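Long-range contacts in glycerol trinitrate reductase (Agrobacterium tumefaciens, PDB 5EPD), which probably reduces nitrate esters such as glycerol trinitrate at an FMN cofactor, using NADH or NADPH, as a member of the old yellow enzyme family: residues T79-Q84 with L119-V124; I127-L132 with D159-R164; E223-L228 with Q264-Y269; K273-G278 with R306-Y311. All blocks are in the same frame, centred on the assembly; numbering follows the deposited sequence.

Contact 1. Residues T79-Q84 with L119-V124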
loop_
_atom_site.group_PDB
_atom_site.type_symbol
_atom_site.label_atom_id
_atom_site.label_comp_id
_atom_site.label_asym_id
_atom_site.label_seq_id
_atom_site.Cartn_x
_atom_site.Cartn_y
_atom_site.Cartn_z
ATOM N N THR A 79 4.698 4.626 1.505
ATOM C CA THR A 79 5.357 5.917 1.580
ATOM C C THR A 79 4.896 6.608 2.905
ATOM O O THR A 79 3.717 6.983 3.066
ATOM C CB THR A 79 5.038 6.735 0.296
ATOM O OG1 THR A 79 5.748 6.186 -0.829
ATOM C CG2 THR A 79 5.394 8.245 0.447
ATOM N N GLN A 80 5.825 6.710 3.866
ATOM C CA GLN A 80 5.546 7.277 5.207
ATOM C C GLN A 80 5.086 8.741 5.218
ATOM O O GLN A 80 5.624 9.615 4.505
ATOM C CB GLN A 80 6.752 7.173 6.118
ATOM C CG GLN A 80 7.972 7.921 5.593
ATOM C CD GLN A 80 9.028 6.999 5.006
ATOM O OE1 GLN A 80 8.738 5.907 4.500
ATOM N NE2 GLN A 80 10.272 7.445 5.063
ATOM N N ILE A 81 4.094 8.976 6.069
ATOM C CA ILE A 81 3.503 10.301 6.264
ATOM C C ILE A 81 4.306 11.190 7.265
ATOM O O ILE A 81 4.121 12.416 7.311
ATOM C CB ILE A 81 2.045 10.134 6.716
ATOM C CG1 ILE A 81 1.958 9.462 8.101
ATOM C CG2 ILE A 81 1.285 9.329 5.665
ATOM C CD1 ILE A 81 0.555 9.385 8.668
ATOM N N SER A 82 5.181 10.554 8.051
ATOM C CA SER A 82 6.038 11.202 9.046
ATOM C C SER A 82 7.218 10.279 9.265
ATOM O O SER A 82 7.169 9.122 8.857
ATOM C CB SER A 82 5.287 11.328 10.354
ATOM O OG SER A 82 4.902 10.045 10.822
ATOM N N GLN A 83 8.273 10.747 9.917
ATOM C CA GLN A 83 9.410 9.855 10.230
ATOM C C GLN A 83 9.045 8.857 11.337
ATOM O O GLN A 83 9.621 7.752 11.429
ATOM C CB GLN A 83 10.625 10.676 10.634
ATOM C CG GLN A 83 11.914 9.906 10.771
ATOM C CD GLN A 83 12.986 10.778 11.396
ATOM O OE1 GLN A 83 13.019 11.976 11.159
ATOM N NE2 GLN A 83 13.838 10.195 12.226
ATOM N N GLN A 84 8.087 9.259 12.167
ATOM C CA GLN A 84 7.529 8.407 13.188
ATOM C C GLN A 84 6.963 7.147 12.522
ATOM O O GLN A 84 7.164 6.001 12.986
ATOM C CB GLN A 84 6.424 9.154 13.940
ATOM C CG GLN A 84 5.878 8.372 15.135
ATOM C CD GLN A 84 4.596 8.949 15.687
ATOM O OE1 GLN A 84 3.517 8.814 15.094
ATOM N NE2 GLN A 84 4.699 9.580 16.850
ATOM N N LEU A 119 -0.647 7.113 -4.652
ATOM C CA LEU A 119 0.337 6.972 -3.555
ATOM C C LEU A 119 -0.247 6.225 -2.333
ATOM O O LEU A 119 -1.305 6.579 -1.794
ATOM C CB LEU A 119 0.903 8.347 -3.166
ATOM C CG LEU A 119 1.963 8.421 -2.063
ATOM C CD1 LEU A 119 2.870 9.635 -2.192
ATOM C CD2 LEU A 119 1.313 8.478 -0.697
ATOM N N GLN A 120 0.456 5.189 -1.884
ATOM C CA GLN A 120 0.027 4.469 -0.675
ATOM C C GLN A 120 0.607 5.090 0.592
ATOM O O GLN A 120 1.804 4.994 0.853
ATOM C CB GLN A 120 0.378 2.970 -0.720
ATOM C CG GLN A 120 -0.292 2.166 0.394
ATOM C CD GLN A 120 0.205 0.746 0.512
ATOM O OE1 GLN A 120 1.398 0.516 0.592
ATOM N NE2 GLN A 120 -0.694 -0.198 0.570
ATOM N N LEU A 121 -0.277 5.710 1.369
ATOM C CA LEU A 121 0.067 6.364 2.635
ATOM C C LEU A 121 0.323 5.410 3.809
ATOM O O LEU A 121 -0.556 4.603 4.189
ATOM C CB LEU A 121 -1.067 7.291 3.065
ATOM C CG LEU A 121 -1.404 8.385 2.067
ATOM C CD1 LEU A 121 -2.736 9.006 2.473
ATOM C CD2 LEU A 121 -0.284 9.413 1.992
ATOM N N TRP A 122 1.487 5.589 4.435
ATOM C CA TRP A 122 2.008 4.651 5.401
ATOM C C TRP A 122 2.235 5.239 6.796
ATOM O O TRP A 122 2.744 6.357 6.943
ATOM C CB TRP A 122 3.361 4.207 4.872
ATOM C CG TRP A 122 3.782 2.829 5.170
ATOM C CD1 TRP A 122 3.046 1.807 5.751
ATOM C CD2 TRP A 122 5.055 2.273 4.840
ATOM N NE1 TRP A 122 3.804 0.650 5.791
ATOM C CE2 TRP A 122 5.034 0.910 5.228
ATOM C CE3 TRP A 122 6.189 2.783 4.207
ATOM C CZ2 TRP A 122 6.126 0.066 5.026
ATOM C CZ3 TRP A 122 7.269 1.952 4.008
ATOM C CH2 TRP A 122 7.236 0.606 4.412
ATOM N N HIS A 123 1.878 4.458 7.812
ATOM C CA HIS A 123 2.432 4.590 9.166
ATOM C C HIS A 123 2.661 3.165 9.677
ATOM O O HIS A 123 1.696 2.422 9.963
ATOM C CB HIS A 123 1.472 5.342 10.107
ATOM C CG HIS A 123 2.132 5.914 11.322
ATOM N ND1 HIS A 123 3.048 5.216 12.080
ATOM C CD2 HIS A 123 1.996 7.121 11.924
ATOM C CE1 HIS A 123 3.459 5.964 13.087
ATOM N NE2 HIS A 123 2.826 7.122 13.023
ATOM N N VAL A 124 3.929 2.792 9.822
ATOM C CA VAL A 124 4.277 1.423 10.253
ATOM C C VAL A 124 3.925 1.019 11.691
ATOM O O VAL A 124 3.949 -0.170 12.044
ATOM C CB VAL A 124 5.779 1.123 10.044
ATOM C CG1 VAL A 124 6.131 1.295 8.564
ATOM C CG2 VAL A 124 6.659 1.957 10.977
#
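Strand-to-strand pairing joins T79 and Q80 to L121 and W122 in the closed parallel barrel of this TIM-barrel enzyme, where strands 73-80 and 117-122 are neighbours linked by helix 97-112 in a beta-alpha-beta unit. The contact lies at their C-terminal ends, the end that carries the flavin site in this fold. T79 bonds on either side of L121, as parallel pairing requires: its N donates to Q120 O (3.0 Å), and its O accepts from W122 N (3.0 Å). I81 N then reaches W122 O at 3.1 Å, carrying the ladder one step beyond the end of strand 73-80. On the face carrying T79 and L121, I81 CG2 packs on L121 CD2 at 4.0 Å, and helix 171-187 closes over both side chains. On the face of Q80 and W122 the indole turns its edge to Q80 N, while the amide oxygen of Q80 is taken by T91. Past the strands, side chains take over. With CG anti to its backbone N (chi1 -160°), the H123 ring swings towards Q84, and its NE2 donates to a lone pair of Q84 OE1 at 2.8 Å, with the oxygen almost in the imidazole plane.

Contact 2. Residues I127-L132 with D159-R164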
loop_
_atom_site.group_PDB
_atom_site.type_symbol
_atom_site.label_atom_id
_atom_site.label_comp_id
_atom_site.label_asym_id
_atom_site.label_seq_id
_atom_site.Cartn_x
_atom_site.Cartn_y
_atom_site.Cartn_z
ATOM N N ILE A 127 6.135 -1.687 13.777
ATOM C CA ILE A 127 7.072 -2.325 12.838
ATOM C C ILE A 127 8.094 -1.280 12.381
ATOM O O ILE A 127 8.069 -0.799 11.231
ATOM C CB ILE A 127 6.334 -2.994 11.663
ATOM C CG1 ILE A 127 5.331 -4.016 12.210
ATOM C CG2 ILE A 127 7.309 -3.738 10.754
ATOM C CD1 ILE A 127 4.527 -4.706 11.128
ATOM N N SER A 128 8.981 -0.937 13.324
ATOM C CA SER A 128 10.085 -0.002 13.093
ATOM C C SER A 128 11.237 -0.299 14.053
ATOM O O SER A 128 11.217 -1.290 14.797
ATOM C CB SER A 128 9.608 1.448 13.266
ATOM O OG SER A 128 10.601 2.371 12.840
ATOM N N HIS A 129 12.246 0.557 14.030
ATOM C CA HIS A 129 13.415 0.383 14.887
ATOM C C HIS A 129 13.811 1.759 15.387
ATOM O O HIS A 129 13.645 2.752 14.678
ATOM C CB HIS A 129 14.545 -0.267 14.091
ATOM C CG HIS A 129 15.685 -0.760 14.930
ATOM N ND1 HIS A 129 16.739 0.045 15.304
ATOM C CD2 HIS A 129 15.961 -1.988 15.431
ATOM C CE1 HIS A 129 17.604 -0.656 16.017
ATOM N NE2 HIS A 129 17.159 -1.896 16.103
ATOM N N VAL A 130 14.307 1.820 16.614
ATOM C CA VAL A 130 14.759 3.090 17.227
ATOM C C VAL A 130 15.672 3.898 16.313
ATOM O O VAL A 130 15.547 5.117 16.200
ATOM C CB VAL A 130 15.407 2.877 18.629
ATOM C CG1 VAL A 130 14.342 2.542 19.651
ATOM C CG2 VAL A 130 16.463 1.770 18.619
ATOM N N ASN A 131 16.554 3.205 15.622
ATOM C CA ASN A 131 17.445 3.836 14.646
ATOM C C ASN A 131 16.748 4.659 13.542
ATOM O O ASN A 131 17.361 5.567 12.972
ATOM C CB ASN A 131 18.398 2.785 14.016
ATOM C CG ASN A 131 19.431 2.256 15.010
ATOM O OD1 ASN A 131 19.472 2.676 16.163
ATOM N ND2 ASN A 131 20.261 1.326 14.570
ATOM N N LEU A 132 15.495 4.356 13.216
ATOM C CA LEU A 132 14.815 5.118 12.179
ATOM C C LEU A 132 13.959 6.235 12.767
ATOM O O LEU A 132 13.567 7.156 12.043
ATOM C CB LEU A 132 13.965 4.192 11.283
ATOM C CG LEU A 132 14.710 3.046 10.583
ATOM C CD1 LEU A 132 13.757 1.973 10.087
ATOM C CD2 LEU A 132 15.530 3.582 9.426
ATOM N N ASP A 159 15.512 -7.416 14.577
ATOM C CA ASP A 159 14.193 -7.406 15.205
ATOM C C ASP A 159 13.723 -5.957 15.396
ATOM O O ASP A 159 14.519 -5.046 15.677
ATOM C CB ASP A 159 14.216 -8.137 16.540
ATOM C CG ASP A 159 14.673 -9.566 16.411
ATOM O OD1 ASP A 159 14.427 -10.206 15.377
ATOM O OD2 ASP A 159 15.310 -10.054 17.352
ATOM N N VAL A 160 12.436 -5.742 15.200
ATOM C CA VAL A 160 11.845 -4.447 15.483
ATOM C C VAL A 160 11.915 -4.163 16.984
ATOM O O VAL A 160 12.019 -5.078 17.800
ATOM C CB VAL A 160 10.390 -4.338 14.960
ATOM C CG1 VAL A 160 10.390 -4.370 13.426
ATOM C CG2 VAL A 160 9.474 -5.436 15.535
ATOM N N SER A 161 11.880 -2.884 17.334
ATOM C CA SER A 161 12.034 -2.452 18.701
ATOM C C SER A 161 10.721 -2.561 19.455
ATOM O O SER A 161 9.636 -2.611 18.849
ATOM C CB SER A 161 12.484 -1.002 18.717
ATOM O OG SER A 161 13.677 -0.829 17.966
ATOM N N GLU A 162 10.844 -2.570 20.787
ATOM C CA GLU A 162 9.718 -2.418 21.715
ATOM C C GLU A 162 9.016 -1.078 21.453
ATOM O O GLU A 162 9.667 -0.041 21.416
ATOM C CB GLU A 162 10.234 -2.424 23.159
ATOM C CG GLU A 162 10.911 -3.726 23.587
ATOM C CD GLU A 162 9.924 -4.849 23.860
ATOM O OE1 GLU A 162 8.708 -4.543 23.983
ATOM O OE2 GLU A 162 10.379 -6.027 23.950
ATOM N N PRO A 163 7.692 -1.096 21.240
ATOM C CA PRO A 163 7.015 0.162 20.994
ATOM C C PRO A 163 6.420 0.778 22.256
ATOM O O PRO A 163 6.223 0.082 23.238
ATOM C CB PRO A 163 5.876 -0.258 20.067
ATOM C CG PRO A 163 5.520 -1.645 20.521
ATOM C CD PRO A 163 6.821 -2.262 20.959
ATOM N N ARG A 164 6.079 2.055 22.169
ATOM C CA ARG A 164 5.371 2.817 23.202
ATOM C C ARG A 164 3.887 2.926 22.833
ATOM O O ARG A 164 3.547 3.263 21.682
ATOM C CB ARG A 164 6.025 4.211 23.271
ATOM C CG ARG A 164 5.313 5.319 24.045
ATOM C CD ARG A 164 6.106 6.637 23.977
ATOM N NE ARG A 164 5.830 7.404 22.759
ATOM C CZ ARG A 164 4.685 8.057 22.505
ATOM N NH1 ARG A 164 3.658 8.057 23.362
ATOM N NH2 ARG A 164 4.544 8.703 21.371
#
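The imidazole of H129 has the hydroxyl of S161 over one face, with OG 3.5 Å above the ring plane and displaced toward the rim. At the ring edge, H129 CD2 points at the backbone oxygen of D159, 3.4 Å from D159 O. Another edge atom, H129 ND1, works as an acceptor for N131 N at 3.2 Å, the donor lying 20° out of the ring plane, so a bond from its own loop fixes the ring's rotation, while S161 OG and D159 O pack against it. L132 N bonds back to H129 O, closing a turn. S161 does more than cover the ring: its OG accepts V130 N at 3.0 Å, and its own N donates to S128 O at 3.1 Å. That pair of bonds ties the two loops together around S161; with OG anti to the carbonyl carbon (chi1 -56°), the hydroxyl comes within reach of V130 N. V160 presses in alongside, its CB 3.2 Å from S128 O and its CG1 branch 4.1 Å from I127 CG2. The D159 carboxylate is engaged by K150 in a salt bridge. Here the chain leaving barrel strand 117-122 is stitched to the end of the hairpin formed by strands 150-153 and 156-159, part of the long excursion that old yellow enzymes insert between the third barrel strand and its helix.

Contact 3. Residues E223-L228 with Q264-Y269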
loop_
_atom_site.group_PDB
_atom_site.type_symbol
_atom_site.label_atom_id
_atom_site.label_comp_id
_atom_site.label_asym_id
_atom_site.label_seq_id
_atom_site.Cartn_x
_atom_site.Cartn_y
_atom_site.Cartn_z
ATOM N N GLU A 223 -15.956 -1.879 17.231
ATOM C CA GLU A 223 -16.181 -0.492 16.839
ATOM C C GLU A 223 -15.035 0.410 17.267
ATOM O O GLU A 223 -14.632 1.301 16.535
ATOM C CB GLU A 223 -17.513 0.020 17.431
ATOM C CG GLU A 223 -18.780 -0.706 16.927
ATOM C CD GLU A 223 -19.145 -2.027 17.650
ATOM O OE1 GLU A 223 -18.424 -2.477 18.574
ATOM O OE2 GLU A 223 -20.186 -2.637 17.281
ATOM N N ASN A 224 -14.514 0.167 18.461
ATOM C CA ASN A 224 -13.398 0.920 18.959
ATOM C C ASN A 224 -12.106 0.613 18.253
ATOM O O ASN A 224 -11.377 1.541 17.905
ATOM C CB ASN A 224 -13.225 0.638 20.436
ATOM C CG ASN A 224 -14.207 1.413 21.264
ATOM O OD1 ASN A 224 -15.149 2.010 20.722
ATOM N ND2 ASN A 224 -13.982 1.451 22.574
ATOM N N ARG A 225 -11.807 -0.681 18.080
ATOM C CA ARG A 225 -10.597 -1.129 17.359
ATOM C C ARG A 225 -10.544 -0.557 15.931
ATOM O O ARG A 225 -9.476 -0.217 15.399
ATOM C CB ARG A 225 -10.527 -2.670 17.325
ATOM C CG ARG A 225 -9.949 -3.280 18.597
ATOM C CD ARG A 225 -9.530 -4.733 18.388
ATOM N NE ARG A 225 -10.679 -5.477 17.904
ATOM C CZ ARG A 225 -11.642 -5.972 18.680
ATOM N NH1 ARG A 225 -11.587 -5.851 20.008
ATOM N NH2 ARG A 225 -12.670 -6.609 18.126
ATOM N N ALA A 226 -11.727 -0.434 15.339
ATOM C CA ALA A 226 -11.887 0.054 13.983
ATOM C C ALA A 226 -11.832 1.579 13.861
ATOM O O ALA A 226 -11.803 2.091 12.741
ATOM C CB ALA A 226 -13.207 -0.458 13.420
ATOM N N ARG A 227 -11.789 2.298 14.986
ATOM C CA ARG A 227 -11.977 3.767 14.978
ATOM C C ARG A 227 -10.861 4.545 14.323
ATOM O O ARG A 227 -11.123 5.506 13.621
ATOM C CB ARG A 227 -12.181 4.330 16.394
ATOM C CG ARG A 227 -12.577 5.816 16.423
ATOM C CD ARG A 227 -12.860 6.308 17.837
ATOM N NE ARG A 227 -13.549 5.299 18.668
ATOM C CZ ARG A 227 -14.859 4.982 18.600
ATOM N NH1 ARG A 227 -15.667 5.566 17.718
ATOM N NH2 ARG A 227 -15.383 4.058 19.416
ATOM N N LEU A 228 -9.616 4.180 14.569
ATOM C CA LEU A 228 -8.536 4.960 13.961
ATOM C C LEU A 228 -8.565 4.792 12.445
ATOM O O LEU A 228 -8.542 5.790 11.721
ATOM C CB LEU A 228 -7.174 4.584 14.523
ATOM C CG LEU A 228 -5.998 5.459 14.094
ATOM C CD1 LEU A 228 -6.193 6.895 14.564
ATOM C CD2 LEU A 228 -4.702 4.876 14.617
ATOM N N GLN A 264 -13.921 -11.849 10.559
ATOM C CA GLN A 264 -15.145 -11.671 9.796
ATOM C C GLN A 264 -16.028 -10.529 10.376
ATOM O O GLN A 264 -16.411 -9.596 9.654
ATOM C CB GLN A 264 -15.938 -12.989 9.735
ATOM C CG GLN A 264 -17.029 -12.964 8.675
ATOM C CD GLN A 264 -16.467 -12.978 7.253
ATOM O OE1 GLN A 264 -15.864 -13.962 6.834
ATOM N NE2 GLN A 264 -16.681 -11.886 6.501
ATOM N N THR A 265 -16.332 -10.607 11.671
ATOM C CA THR A 265 -17.079 -9.551 12.352
ATOM C C THR A 265 -16.342 -8.222 12.221
ATOM O O THR A 265 -16.939 -7.183 11.910
ATOM C CB THR A 265 -17.257 -9.872 13.855
ATOM O OG1 THR A 265 -17.875 -11.162 13.994
ATOM C CG2 THR A 265 -18.112 -8.810 14.539
ATOM N N GLN A 266 -15.034 -8.270 12.459
ATOM C CA GLN A 266 -14.199 -7.071 12.446
ATOM C C GLN A 266 -14.264 -6.386 11.089
ATOM O O GLN A 266 -14.400 -5.137 11.024
ATOM C CB GLN A 266 -12.748 -7.419 12.800
ATOM C CG GLN A 266 -11.827 -6.217 13.015
ATOM C CD GLN A 266 -12.237 -5.325 14.177
ATOM O OE1 GLN A 266 -12.073 -5.686 15.364
ATOM N NE2 GLN A 266 -12.756 -4.132 13.851
ATOM N N TYR A 267 -14.164 -7.181 10.010
ATOM C CA TYR A 267 -13.975 -6.598 8.654
ATOM C C TYR A 267 -15.274 -6.398 7.881
ATOM O O TYR A 267 -15.313 -5.575 6.964
ATOM C CB TYR A 267 -12.903 -7.355 7.846
ATOM C CG TYR A 267 -11.502 -6.942 8.266
ATOM C CD1 TYR A 267 -10.882 -7.543 9.365
ATOM C CD2 TYR A 267 -10.819 -5.925 7.602
ATOM C CE1 TYR A 267 -9.629 -7.137 9.797
ATOM C CE2 TYR A 267 -9.555 -5.514 8.020
ATOM C CZ TYR A 267 -8.970 -6.125 9.122
ATOM O OH TYR A 267 -7.734 -5.745 9.571
ATOM N N ASP A 268 -16.330 -7.130 8.259
ATOM C CA ASP A 268 -17.694 -6.803 7.816
ATOM C C ASP A 268 -18.073 -5.409 8.326
ATOM O O ASP A 268 -18.641 -4.594 7.574
ATOM C CB ASP A 268 -18.722 -7.796 8.369
ATOM C CG ASP A 268 -18.664 -9.136 7.700
ATOM O OD1 ASP A 268 -18.024 -9.274 6.631
ATOM O OD2 ASP A 268 -19.277 -10.066 8.248
ATOM N N TYR A 269 -17.774 -5.158 9.607
ATOM C CA TYR A 269 -17.994 -3.837 10.212
ATOM C C TYR A 269 -17.235 -2.718 9.483
ATOM O O TYR A 269 -17.836 -1.726 9.028
ATOM C CB TYR A 269 -17.597 -3.825 11.700
ATOM C CG TYR A 269 -17.816 -2.451 12.310
ATOM C CD1 TYR A 269 -19.100 -2.028 12.650
ATOM C CD2 TYR A 269 -16.754 -1.547 12.490
ATOM C CE1 TYR A 269 -19.331 -0.765 13.185
ATOM C CE2 TYR A 269 -16.975 -0.274 13.027
ATOM C CZ TYR A 269 -18.270 0.115 13.377
ATOM O OH TYR A 269 -18.545 1.366 13.922
#
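Q266 makes the first touch, reaching the first turn of the other segment through its amide. Its CG is anti to the backbone N (chi1 -172°) and the chain then bends at chi2, which delivers OE1 to the side of the R225 guanidinium. R225 grips that single oxygen with two nitrogens: NE at 2.9 Å and NH2 at 3.0 Å from Q266 OE1. The oxygen lies close to the guanidinium plane, yet the amide itself stands nearly perpendicular to it, the two planes 84° apart. The other end of the amide is used too, since Q266 NE2 donates to V222 O and passes 3.7 Å from A226 CB. This buried amide is thus held at both ends. Y269 then sets its ring against E223 and A226. The methyl of A226 meets the ring edge, 3.8 Å from Y269 CE2, while E223 CG reaches the phenol end obliquely, 3.7 Å from Y269 OH, the two side chains crossing at about a right angle. Polar grip at Q266 and apolar packing at Y269, one turn apart, join the short helix 222-225, and A226 just after it, to helix 263-276; helix 227-240 follows directly in the helical layer that wraps a TIM barrel.

Contact 4. Residues K273-G278 with R306-Y311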
loop_
_atom_site.group_PDB
_atom_site.type_symbol
_atom_site.label_atom_id
_atom_site.label_comp_id
_atom_site.label_asym_id
_atom_site.label_seq_id
_atom_site.Cartn_x
_atom_site.Cartn_y
_atom_site.Cartn_z
ATOM N N LYS A 273 -18.677 0.430 7.161
ATOM C CA LYS A 273 -18.328 1.810 7.444
ATOM C C LYS A 273 -17.540 2.487 6.307
ATOM O O LYS A 273 -17.728 3.682 6.031
ATOM C CB LYS A 273 -17.550 1.850 8.749
ATOM C CG LYS A 273 -18.448 1.603 9.950
ATOM C CD LYS A 273 -19.206 2.882 10.297
ATOM C CE LYS A 273 -20.030 2.747 11.564
ATOM N NZ LYS A 273 -21.468 2.493 11.276
ATOM N N LEU A 274 -16.658 1.731 5.657
ATOM C CA LEU A 274 -15.913 2.271 4.519
ATOM C C LEU A 274 -16.872 2.590 3.403
ATOM O O LEU A 274 -16.781 3.662 2.818
ATOM C CB LEU A 274 -14.841 1.304 4.013
ATOM C CG LEU A 274 -13.622 1.187 4.912
ATOM C CD1 LEU A 274 -12.853 -0.080 4.536
ATOM C CD2 LEU A 274 -12.759 2.444 4.824
ATOM N N ASP A 275 -17.796 1.675 3.115
ATOM C CA ASP A 275 -18.780 1.924 2.072
ATOM C C ASP A 275 -19.602 3.177 2.368
ATOM O O ASP A 275 -19.910 3.963 1.463
ATOM C CB ASP A 275 -19.718 0.743 1.912
ATOM C CG ASP A 275 -20.568 0.849 0.661
ATOM O OD1 ASP A 275 -20.020 1.144 -0.425
ATOM O OD2 ASP A 275 -21.789 0.647 0.757
ATOM N N ALA A 276 -19.932 3.365 3.639
ATOM C CA ALA A 276 -20.696 4.525 4.073
ATOM C C ALA A 276 -19.968 5.832 3.785
ATOM O O ALA A 276 -20.620 6.833 3.483
ATOM C CB ALA A 276 -21.032 4.427 5.562
ATOM N N LEU A 277 -18.633 5.831 3.887
ATOM C CA LEU A 277 -17.825 7.027 3.572
ATOM C C LEU A 277 -17.769 7.342 2.068
ATOM O O LEU A 277 -17.306 8.419 1.680
ATOM C CB LEU A 277 -16.400 6.880 4.115
ATOM C CG LEU A 277 -16.240 7.006 5.627
ATOM C CD1 LEU A 277 -14.905 6.452 6.126
ATOM C CD2 LEU A 277 -16.397 8.467 6.011
ATOM N N GLY A 278 -18.215 6.409 1.226
ATOM C CA GLY A 278 -18.325 6.649 -0.222
ATOM C C GLY A 278 -17.025 6.525 -1.000
ATOM O O GLY A 278 -16.946 6.938 -2.152
ATOM N N ARG A 306 -20.823 -5.950 0.735
ATOM C CA ARG A 306 -20.984 -4.755 1.557
ATOM C C ARG A 306 -20.463 -3.512 0.898
ATOM O O ARG A 306 -20.929 -2.415 1.196
ATOM C CB ARG A 306 -20.259 -4.930 2.880
ATOM C CG ARG A 306 -20.936 -5.942 3.757
ATOM C CD ARG A 306 -20.070 -6.335 4.934
ATOM N NE ARG A 306 -20.597 -7.551 5.537
ATOM C CZ ARG A 306 -21.679 -7.598 6.306
ATOM N NH1 ARG A 306 -22.348 -6.491 6.602
ATOM N NH2 ARG A 306 -22.071 -8.755 6.796
ATOM N N PHE A 307 -19.466 -3.666 0.041
ATOM C CA PHE A 307 -18.853 -2.510 -0.587
ATOM C C PHE A 307 -19.464 -2.330 -1.984
ATOM O O PHE A 307 -19.517 -3.249 -2.808
ATOM C CB PHE A 307 -17.312 -2.635 -0.612
ATOM C CG PHE A 307 -16.611 -1.329 -0.916
ATOM C CD1 PHE A 307 -16.476 -0.340 0.075
ATOM C CD2 PHE A 307 -16.123 -1.067 -2.194
ATOM C CE1 PHE A 307 -15.852 0.864 -0.213
ATOM C CE2 PHE A 307 -15.516 0.141 -2.480
ATOM C CZ PHE A 307 -15.377 1.103 -1.497
ATOM N N SER A 308 -19.930 -1.119 -2.236
ATOM C CA SER A 308 -20.748 -0.842 -3.400
ATOM C C SER A 308 -19.931 -0.282 -4.586
ATOM O O SER A 308 -20.459 -0.131 -5.677
ATOM C CB SER A 308 -21.854 0.145 -2.992
ATOM O OG SER A 308 -21.361 1.481 -2.952
ATOM N N ARG A 309 -18.667 0.055 -4.363
ATOM C CA ARG A 309 -17.780 0.543 -5.426
ATOM C C ARG A 309 -16.747 -0.535 -5.805
ATOM O O ARG A 309 -16.995 -1.732 -5.617
ATOM C CB ARG A 309 -17.095 1.828 -4.946
ATOM C CG ARG A 309 -17.756 3.119 -5.387
ATOM C CD ARG A 309 -18.935 3.499 -4.523
ATOM N NE ARG A 309 -19.409 4.830 -4.896
ATOM C CZ ARG A 309 -20.010 5.699 -4.077
ATOM N NH1 ARG A 309 -20.215 5.429 -2.787
ATOM N NH2 ARG A 309 -20.405 6.868 -4.556
ATOM N N THR A 310 -15.586 -0.113 -6.314
ATOM C CA THR A 310 -14.509 -1.028 -6.742
ATOM C C THR A 310 -13.872 -1.907 -5.651
ATOM O O THR A 310 -13.555 -1.452 -4.537
ATOM C CB THR A 310 -13.390 -0.238 -7.420
ATOM O OG1 THR A 310 -13.973 0.580 -8.435
ATOM C CG2 THR A 310 -12.319 -1.160 -8.029
ATOM N N TYR A 311 -13.692 -3.178 -6.002
ATOM C CA TYR A 311 -12.935 -4.134 -5.190
ATOM C C TYR A 311 -11.678 -4.464 -6.017
ATOM O O TYR A 311 -11.763 -4.896 -7.173
ATOM C CB TYR A 311 -13.798 -5.360 -4.927
ATOM C CG TYR A 311 -13.253 -6.424 -3.990
ATOM C CD1 TYR A 311 -12.190 -7.271 -4.361
ATOM C CD2 TYR A 311 -13.869 -6.655 -2.753
ATOM C CE1 TYR A 311 -11.746 -8.286 -3.496
ATOM C CE2 TYR A 311 -13.437 -7.663 -1.893
ATOM C CZ TYR A 311 -12.388 -8.479 -2.253
ATOM O OH TYR A 311 -12.003 -9.464 -1.360
HETATM O O HOH W 1 -18.186 2.846 -1.617
#
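At the end of helix 263-276, an outer helix of the TIM barrel, D275 receives the loop that leads from helix 300-306 into strand 310-313. Two bonds from S308 converge on its carboxylate oxygen OD1: S308 OG donates to the syn lone pair of D275 OD1 at 2.9 Å, and S308 N, also 2.9 Å away, comes from above the carboxylate plane. A water donates a third bond to D275 OD1 at 2.8 Å and accepts a weak one from R309 NH1. D275 OD2 sits 3.2 Å from R306 O, two acceptors and no hydrogen bond; the S308 donors and the charge of R309, NH1 4.9 Å from D275 OD1, would probably favour the ionised carboxylate. A chi1 of -165° brings the F307 ring against the helix end, so that D275 OD1 stands over one face and CD1 is 3.8 Å from D275 CA. G278, leaving the helix with positive phi, meets R309: NH1 is 3.4 Å from G278 CA, and G278 O lies over one face of the guanidinium. Both segments lead into adjacent strands, 281-284 and 310-313: an alpha-to-beta loop contact at the N-terminal end of the barrel, opposite the catalytic end.

In the fold
The four contacts follow one another along the chain and fall into two pairs. Contacts 1 and 2 have centres about 15 Å apart; contact 1 is at the C-terminal strand ends and contact 2 in the loops beyond them, and they touch where Q83 NE2 bonds to L132 O at 3.1 Å. Contacts 3 and 4, centres about 14 Å apart, use successive parts of helix 263-276 and are bridged by a long, weak ion pair between D268 OD1 and R306 NE (3.3 Å). Contacts 2 and 4 are farthest apart, about 34 Å between centres. This is an FMN-free form; by family resemblance the cofactor would sit at the strand ends of contact 1, whose nearest atoms lie about 12 Å from contact 4.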